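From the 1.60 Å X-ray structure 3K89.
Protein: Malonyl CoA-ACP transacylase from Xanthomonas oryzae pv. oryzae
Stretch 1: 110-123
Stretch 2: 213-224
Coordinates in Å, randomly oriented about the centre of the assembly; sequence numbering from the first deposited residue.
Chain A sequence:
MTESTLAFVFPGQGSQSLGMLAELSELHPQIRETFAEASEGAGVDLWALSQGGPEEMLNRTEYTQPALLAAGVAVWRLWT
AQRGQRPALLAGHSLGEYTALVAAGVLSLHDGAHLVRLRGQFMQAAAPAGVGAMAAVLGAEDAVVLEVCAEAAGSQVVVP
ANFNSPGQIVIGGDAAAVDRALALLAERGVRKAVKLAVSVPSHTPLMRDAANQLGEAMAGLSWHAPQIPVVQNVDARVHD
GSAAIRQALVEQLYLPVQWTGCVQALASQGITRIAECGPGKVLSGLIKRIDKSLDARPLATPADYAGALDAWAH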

ATOM      1  N   HIS A 110       8.700  -6.518  14.050  1.00 12.65           N
ATOM      2  CA  HIS A 110      10.124  -6.713  13.726  1.00 13.52           C
ATOM      3  C   HIS A 110      10.291  -7.414  12.362  1.00 12.81           C
ATOM      4  O   HIS A 110      11.026  -6.932  11.482  1.00 13.64           O
ATOM      5  CB  HIS A 110      10.771  -7.576  14.812  1.00 14.09           C
ATOM      6  CG  HIS A 110      12.240  -7.795  14.624  1.00 17.98           C
ATOM      7  ND1 HIS A 110      12.752  -8.760  13.777  1.00 22.57           N
ATOM      8  CD2 HIS A 110      13.310  -7.181  15.183  1.00 20.69           C
ATOM      9  CE1 HIS A 110      14.073  -8.725  13.820  1.00 20.86           C
ATOM     10  NE2 HIS A 110      14.437  -7.774  14.661  1.00 22.21           N
ATOM     11  N   ASP A 111       9.631  -8.561  12.226  1.00 12.75           N
ATOM     12  CA  ASP A 111       9.707  -9.354  10.991  1.00 12.30           C
ATOM     13  C   ASP A 111       9.096  -8.629   9.802  1.00 12.01           C
ATOM     14  O   ASP A 111       9.623  -8.700   8.704  1.00 12.19           O
ATOM     15  CB  ASP A 111       9.025 -10.700  11.163  1.00 12.30           C
ATOM     16  CG  ASP A 111       9.846 -11.681  11.976  1.00 14.32           C
ATOM     17  OD1 ASP A 111      11.034 -11.406  12.268  1.00 17.71           O
ATOM     18  OD2 ASP A 111       9.298 -12.743  12.289  1.00 15.55           O
ATOM     19  N   GLY A 112       7.969  -7.949  10.013  1.00 11.36           N
ATOM     20  CA  GLY A 112       7.342  -7.201   8.935  1.00 11.58           C
ATOM     21  C   GLY A 112       8.257  -6.125   8.394  1.00 11.95           C
ATOM     22  O   GLY A 112       8.399  -5.973   7.157  1.00 11.83           O
ATOM     23  N   ALA A 113       8.890  -5.392   9.314  1.00 11.63           N
ATOM     24  CA  ALA A 113       9.789  -4.298   8.935  1.00 11.70           C
ATOM     25  C   ALA A 113      10.996  -4.851   8.192  1.00 12.10           C
ATOM     26  O   ALA A 113      11.412  -4.280   7.182  1.00 12.10           O
ATOM     27  CB  ALA A 113      10.223  -3.503  10.174  1.00 12.27           C
ATOM     28  N   HIS A 114      11.544  -5.962   8.687  1.00 11.81           N
ATOM     29  CA  HIS A 114      12.672  -6.614   7.997  1.00 12.66           C
ATOM     30  C   HIS A 114      12.247  -7.068   6.596  1.00 11.97           C
ATOM     31  O   HIS A 114      12.948  -6.821   5.594  1.00 12.16           O
ATOM     32  CB  HIS A 114      13.172  -7.801   8.823  1.00 13.83           C
ATOM     33  CG  HIS A 114      14.190  -8.643   8.118  1.00 17.64           C
ATOM     34  ND1 HIS A 114      15.423  -8.158   7.739  1.00 23.16           N
ATOM     35  CD2 HIS A 114      14.166  -9.945   7.747  1.00 22.84           C
ATOM     36  CE1 HIS A 114      16.111  -9.121   7.152  1.00 24.17           C
ATOM     37  NE2 HIS A 114      15.371 -10.216   7.147  1.00 23.60           N
ATOM     38  N   LEU A 115      11.081  -7.699   6.524  1.00 11.09           N
ATOM     39  CA  LEU A 115      10.617  -8.269   5.280  1.00 10.88           C
ATOM     40  C   LEU A 115      10.405  -7.210   4.192  1.00 11.18           C
ATOM     41  O   LEU A 115      10.740  -7.442   3.039  1.00 12.09           O
ATOM     42  CB  LEU A 115       9.329  -9.061   5.516  1.00 10.66           C
ATOM     43  CG  LEU A 115       8.708  -9.768   4.305  1.00 11.97           C
ATOM     44  CD1 LEU A 115       9.684 -10.757   3.663  1.00 12.43           C
ATOM     45  CD2 LEU A 115       7.404 -10.465   4.704  1.00 12.67           C
ATOM     46  N   VAL A 116       9.822  -6.073   4.555  1.00 10.76           N
ATOM     47  CA  VAL A 116       9.549  -5.059   3.533  1.00 10.76           C
ATOM     48  C   VAL A 116      10.778  -4.235   3.162  1.00 11.18           C
ATOM     49  O   VAL A 116      10.844  -3.706   2.051  1.00 11.52           O
ATOM     50  CB  VAL A 116       8.312  -4.185   3.848  1.00 10.32           C
ATOM     51  CG1 VAL A 116       7.075  -5.077   4.050  1.00 11.27           C
ATOM     52  CG2 VAL A 116       8.574  -3.271   5.064  1.00 10.08           C
ATOM     53  N   ARG A 117      11.758  -4.136   4.066  1.00 11.61           N
ATOM     54  CA  ARG A 117      13.069  -3.618   3.649  1.00 12.60           C
ATOM     55  C   ARG A 117      13.638  -4.528   2.543  1.00 12.61           C
ATOM     56  O   ARG A 117      14.093  -4.028   1.498  1.00 12.90           O
ATOM     57  CB  ARG A 117      14.039  -3.510   4.837  1.00 12.90           C
ATOM     58  CG  ARG A 117      15.477  -3.103   4.423  1.00 15.86           C
ATOM     59  CD  ARG A 117      15.779  -1.675   4.767  1.00 19.27           C
ATOM     60  NE  ARG A 117      17.038  -1.199   4.169  1.00 20.34           N
ATOM     61  CZ  ARG A 117      18.221  -1.162   4.789  1.00 19.52           C
ATOM     62  NH1 ARG A 117      18.354  -1.581   6.042  1.00 20.93           N
ATOM     63  NH2 ARG A 117      19.288  -0.696   4.132  1.00 20.52           N
ATOM     64  N   LEU A 118      13.572  -5.844   2.753  1.00 12.26           N
ATOM     65  CA  LEU A 118      14.009  -6.813   1.735  1.00 12.46           C
ATOM     66  C   LEU A 118      13.167  -6.691   0.474  1.00 12.56           C
ATOM     67  O   LEU A 118      13.707  -6.665  -0.635  1.00 12.49           O
ATOM     68  CB  LEU A 118      13.971  -8.251   2.251  1.00 13.06           C
ATOM     69  CG  LEU A 118      14.963  -8.632   3.345  1.00 15.05           C
ATOM     70  CD1 LEU A 118      14.769 -10.097   3.697  1.00 15.81           C
ATOM     71  CD2 LEU A 118      16.410  -8.358   2.913  1.00 16.73           C
ATOM     72  N   ARG A 119      11.843  -6.580   0.638  1.00 11.51           N
ATOM     73  CA  ARG A 119      10.953  -6.428  -0.520  1.00 11.00           C
ATOM     74  C   ARG A 119      11.372  -5.240  -1.395  1.00 11.35           C
ATOM     75  O   ARG A 119      11.535  -5.385  -2.618  1.00 11.93           O
ATOM     76  CB  ARG A 119       9.486  -6.273  -0.049  1.00 10.54           C
ATOM     77  CG  ARG A 119       8.439  -6.155  -1.176  1.00 10.42           C
ATOM     78  CD  ARG A 119       7.045  -6.177  -0.542  1.00  9.84           C
ATOM     79  NE  ARG A 119       5.938  -6.014  -1.499  1.00  8.52           N
ATOM     80  CZ  ARG A 119       5.426  -4.843  -1.884  1.00  8.55           C
ATOM     81  NH1 ARG A 119       5.960  -3.705  -1.455  1.00  8.89           N
ATOM     82  NH2 ARG A 119       4.371  -4.809  -2.715  1.00  9.97           N
ATOM     83  N   GLY A 120      11.594  -4.086  -0.778  1.00 10.86           N
ATOM     84  CA  GLY A 120      12.066  -2.902  -1.485  1.00 11.61           C
ATOM     85  C   GLY A 120      13.410  -3.124  -2.152  1.00 12.53           C
ATOM     86  O   GLY A 120      13.592  -2.722  -3.287  1.00 13.22           O
ATOM     87  N   GLN A 121      14.331  -3.786  -1.454  1.00 13.38           N
ATOM     88  CA  GLN A 121      15.652  -4.081  -2.045  1.00 13.91           C
ATOM     89  C   GLN A 121      15.549  -4.947  -3.295  1.00 14.14           C
ATOM     90  O   GLN A 121      16.191  -4.669  -4.322  1.00 14.06           O
ATOM     91  CB  GLN A 121      16.579  -4.732  -1.005  1.00 13.95           C
ATOM     92  CG  GLN A 121      17.073  -3.740   0.038  1.00 16.02           C
ATOM     93  CD  GLN A 121      17.903  -4.389   1.160  1.00 18.58           C
ATOM     94  OE1 GLN A 121      17.955  -5.612   1.295  1.00 22.02           O
ATOM     95  NE2 GLN A 121      18.548  -3.552   1.971  1.00 20.32           N
ATOM     96  N   PHE A 122      14.741  -5.998  -3.221  1.00 13.17           N
ATOM     97  CA  PHE A 122      14.604  -6.912  -4.348  1.00 13.80           C
ATOM     98  C   PHE A 122      13.979  -6.175  -5.519  1.00 13.82           C
ATOM     99  O   PHE A 122      14.402  -6.371  -6.664  1.00 14.04           O
ATOM    100  CB  PHE A 122      13.742  -8.134  -4.012  1.00 13.70           C
ATOM    101  CG  PHE A 122      14.269  -8.987  -2.874  1.00 15.28           C
ATOM    102  CD1 PHE A 122      15.638  -9.105  -2.639  1.00 18.22           C
ATOM    103  CD2 PHE A 122      13.387  -9.710  -2.073  1.00 17.82           C
ATOM    104  CE1 PHE A 122      16.109  -9.905  -1.583  1.00 19.89           C
ATOM    105  CE2 PHE A 122      13.846 -10.515  -1.029  1.00 17.75           C
ATOM    106  CZ  PHE A 122      15.205 -10.615  -0.790  1.00 18.33           C
ATOM    107  N   MET A 123      12.963  -5.355  -5.230  1.00 13.75           N
ATOM    108  CA  MET A 123      12.270  -4.585  -6.270  1.00 14.16           C
ATOM    109  C   MET A 123      13.214  -3.607  -6.955  1.00 15.50           C
ATOM    110  O   MET A 123      13.210  -3.492  -8.187  1.00 15.13           O
ATOM    111  CB  MET A 123      11.081  -3.830  -5.674  1.00 14.12           C
ATOM    112  CG  MET A 123       9.953  -4.755  -5.230  1.00 13.33           C
ATOM    113  SD  MET A 123       8.756  -3.929  -4.154  1.00 14.16           S
ATOM    114  CE  MET A 123       7.721  -3.108  -5.358  1.00 17.55           C
TER
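Stretch 2 213-224: QLGEAMAGLSWH

Leu115 lies at the apolar centre of the contact, its CD1 4.0 Å from Leu214 CD1, 4.0 Å from Ala217 CB and 3.7 Å from Met218 CG. Leu115 CD2 lies 4.1 Å from Leu221 CD1 and 4.3 Å from Trp223 CZ2, and both methyls come within 3.7 Å of Met218 CG, so this one side chain touches both the helix of stretch 2 and the loop that follows. The two helices run nearly antiparallel, with a crossing angle of 163° and axes 10.0 Å apart at closest approach; the CA atoms of Leu115 and Ala217 are 7.1 Å apart. Because the directions oppose, later residues of stretch 1 meet earlier residues of stretch 2. Leu118 CD1 packs 3.9 Å from Ala217 CB, and Arg119 offers its aliphatic base, CB lying 4.0 Å from Leu214 CD1. One turn on from Leu118, Phe122 lays one ring face under Gln213, whose CB stands 3.7 Å from the ring centroid and 12° off the normal, a CH-pi contact. Ala217 CB approaches the edge of the same ring, 4.1 Å from Phe122 CE2. Beyond the helical part, stretch 2 becomes extended from Leu221 (phi/psi -98/161) to His224; Trp223 NE1 donates a 2.8 Å hydrogen bond to Met218 O, tying the extended segment back to the helix. Leu221 CD2 also reaches Asp111 CG at 4.0 Å, where the apolar surface gives way to the polar edge. No direct hydrogen bond joins the stretches; waters bridge them instead. At one end, Asp111 OD2 accepts from water 1 (2.7 Å) and water 2 (2.6 Å); water 1 also donates to Ser222 O (2.8 Å), while water 2 accepts from Ser222 N (3.0 Å). At the other, water 3 donates to Phe122 O (2.7 Å) and Gln213 OE1 (2.6 Å). The contact buries 560 Å², both sides summed.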

ATOM      1  N   GLN A 213      12.418 -14.178  -4.963  1.00 14.93           N
ATOM      2  CA  GLN A 213      13.314 -13.820  -3.868  1.00 15.07           C
ATOM      3  C   GLN A 213      12.496 -13.515  -2.618  1.00 14.24           C
ATOM      4  O   GLN A 213      12.832 -13.961  -1.519  1.00 14.62           O
ATOM      5  CB  GLN A 213      14.166 -12.613  -4.223  1.00 16.04           C
ATOM      6  CG  GLN A 213      15.175 -12.861  -5.328  1.00 18.02           C
ATOM      7  CD  GLN A 213      15.890 -11.593  -5.681  1.00 23.32           C
ATOM      8  OE1 GLN A 213      15.329 -10.711  -6.334  1.00 24.85           O
ATOM      9  NE2 GLN A 213      17.126 -11.465  -5.216  1.00 26.14           N
ATOM     10  N   LEU A 214      11.422 -12.751  -2.819  1.00 13.28           N
ATOM     11  CA  LEU A 214      10.488 -12.414  -1.746  1.00 12.26           C
ATOM     12  C   LEU A 214       9.925 -13.674  -1.111  1.00 12.31           C
ATOM     13  O   LEU A 214       9.901 -13.785   0.118  1.00 11.72           O
ATOM     14  CB  LEU A 214       9.348 -11.539  -2.283  1.00 12.01           C
ATOM     15  CG  LEU A 214       8.255 -11.127  -1.280  1.00 13.90           C
ATOM     16  CD1 LEU A 214       8.822 -10.202  -0.249  1.00 16.89           C
ATOM     17  CD2 LEU A 214       7.106 -10.454  -2.020  1.00 16.61           C
ATOM     18  N   GLY A 215       9.456 -14.609  -1.943  1.00 12.11           N
ATOM     19  CA  GLY A 215       8.926 -15.874  -1.438  1.00 13.09           C
ATOM     20  C   GLY A 215       9.909 -16.605  -0.549  1.00 13.77           C
ATOM     21  O   GLY A 215       9.529 -17.143   0.490  1.00 13.39           O
ATOM     22  N   GLU A 216      11.173 -16.647  -0.962  1.00 14.00           N
ATOM     23  CA  GLU A 216      12.191 -17.306  -0.132  1.00 16.13           C
ATOM     24  C   GLU A 216      12.423 -16.579   1.202  1.00 15.56           C
ATOM     25  O   GLU A 216      12.609 -17.220   2.240  1.00 15.98           O
ATOM     26  CB  GLU A 216      13.502 -17.455  -0.907  1.00 16.81           C
ATOM     27  CG  GLU A 216      13.348 -18.336  -2.157  1.00 21.12           C
ATOM     28  CD  GLU A 216      14.634 -18.466  -2.964  1.00 29.22           C
ATOM     29  OE1 GLU A 216      14.581 -19.049  -4.069  1.00 31.97           O
ATOM     30  OE2 GLU A 216      15.694 -17.985  -2.500  1.00 32.41           O
ATOM     31  N   ALA A 217      12.413 -15.249   1.174  1.00 14.76           N
ATOM     32  CA  ALA A 217      12.573 -14.443   2.391  1.00 14.07           C
ATOM     33  C   ALA A 217      11.422 -14.710   3.354  1.00 14.20           C
ATOM     34  O   ALA A 217      11.639 -14.866   4.548  1.00 14.94           O
ATOM     35  CB  ALA A 217      12.665 -12.953   2.055  1.00 14.00           C
ATOM     36  N   MET A 218      10.209 -14.820   2.826  1.00 12.96           N
ATOM     37  CA  MET A 218       9.043 -15.029   3.666  1.00 12.39           C
ATOM     38  C   MET A 218       9.077 -16.379   4.353  1.00 13.05           C
ATOM     39  O   MET A 218       8.596 -16.528   5.486  1.00 13.03           O
ATOM     40  CB  MET A 218       7.755 -14.909   2.861  1.00 12.20           C
ATOM     41  CG  MET A 218       7.470 -13.453   2.448  1.00 12.01           C
ATOM     42  SD  MET A 218       5.837 -13.227   1.740  1.00 16.96           S
ATOM     43  CE  MET A 218       5.968 -14.268   0.351  1.00 12.05           C
ATOM     44  N   ALA A 219       9.608 -17.381   3.659  1.00 12.79           N
ATOM     45  CA  ALA A 219       9.483 -18.751   4.163  1.00 13.47           C
ATOM     46  C   ALA A 219      10.383 -19.036   5.369  1.00 13.37           C
ATOM     47  O   ALA A 219      10.201 -20.052   6.047  1.00 13.27           O
ATOM     48  CB  ALA A 219       9.704 -19.761   3.040  1.00 13.91           C
ATOM     49  N   GLY A 220      11.329 -18.136   5.643  1.00 13.93           N
ATOM     50  CA  GLY A 220      12.202 -18.228   6.820  1.00 14.32           C
ATOM     51  C   GLY A 220      11.600 -17.621   8.082  1.00 14.21           C
ATOM     52  O   GLY A 220      12.156 -17.750   9.183  1.00 15.33           O
ATOM     53  N   LEU A 221      10.458 -16.956   7.924  1.00 13.62           N
ATOM     54  CA  LEU A 221       9.781 -16.302   9.055  1.00 13.40           C
ATOM     55  C   LEU A 221       8.657 -17.134   9.657  1.00 13.26           C
ATOM     56  O   LEU A 221       8.142 -18.060   9.040  1.00 13.73           O
ATOM     57  CB  LEU A 221       9.214 -14.947   8.606  1.00 12.35           C
ATOM     58  CG  LEU A 221      10.184 -13.975   7.913  1.00 14.09           C
ATOM     59  CD1 LEU A 221       9.415 -12.770   7.359  1.00 15.03           C
ATOM     60  CD2 LEU A 221      11.348 -13.501   8.798  1.00 16.33           C
ATOM     61  N   SER A 222       8.291 -16.769  10.884  1.00 13.81           N
ATOM     62  CA  SER A 222       7.150 -17.322  11.585  1.00 14.55           C
ATOM     63  C   SER A 222       5.876 -16.592  11.141  1.00 14.30           C
ATOM     64  O   SER A 222       5.805 -15.358  11.207  1.00 15.35           O
ATOM     65  CB  SER A 222       7.373 -17.148  13.093  1.00 15.66           C
ATOM     66  OG  SER A 222       6.276 -17.645  13.828  1.00 20.72           O
ATOM     67  N   TRP A 223       4.898 -17.362  10.676  1.00 13.13           N
ATOM     68  CA  TRP A 223       3.596 -16.863  10.229  1.00 13.03           C
ATOM     69  C   TRP A 223       2.546 -17.363  11.190  1.00 13.96           C
ATOM     70  O   TRP A 223       2.499 -18.554  11.517  1.00 15.14           O
ATOM     71  CB  TRP A 223       3.307 -17.311   8.780  1.00 13.08           C
ATOM     72  CG  TRP A 223       4.248 -16.628   7.825  1.00 12.54           C
ATOM     73  CD1 TRP A 223       5.576 -16.896   7.661  1.00 12.86           C
ATOM     74  CD2 TRP A 223       3.953 -15.515   6.967  1.00 12.48           C
ATOM     75  NE1 TRP A 223       6.125 -16.033   6.741  1.00 12.56           N
ATOM     76  CE2 TRP A 223       5.155 -15.167   6.313  1.00 12.23           C
ATOM     77  CE3 TRP A 223       2.791 -14.782   6.683  1.00 14.18           C
ATOM     78  CZ2 TRP A 223       5.232 -14.116   5.382  1.00 12.36           C
ATOM     79  CZ3 TRP A 223       2.868 -13.727   5.758  1.00 12.68           C
ATOM     80  CH2 TRP A 223       4.082 -13.409   5.126  1.00 12.15           C
ATOM     81  N   HIS A 224       1.721 -16.441  11.675  1.00 12.77           N
ATOM     82  CA  HIS A 224       0.660 -16.751  12.622  1.00 12.83           C
ATOM     83  C   HIS A 224      -0.718 -16.616  11.989  1.00 13.23           C
ATOM     84  O   HIS A 224      -0.891 -15.911  10.973  1.00 13.05           O
ATOM     85  CB  HIS A 224       0.786 -15.817  13.828  1.00 11.91           C
ATOM     86  CG  HIS A 224       2.152 -15.814  14.432  1.00 12.48           C
ATOM     87  ND1 HIS A 224       2.609 -16.836  15.240  1.00 13.10           N
ATOM     88  CD2 HIS A 224       3.177 -14.938  14.324  1.00 13.65           C
ATOM     89  CE1 HIS A 224       3.849 -16.582  15.612  1.00 13.34           C
ATOM     90  NE2 HIS A 224       4.223 -15.439  15.063  1.00 14.34           N
TER
HETATM   91  O   HOH W   1       6.672 -13.044  12.528  1.00 14.04           O
HETATM   92  O   HOH W   2      10.147 -15.148  12.522  1.00 19.92           O
HETATM   93  O   HOH W   3      15.845  -8.473  -7.549  1.00 21.47           O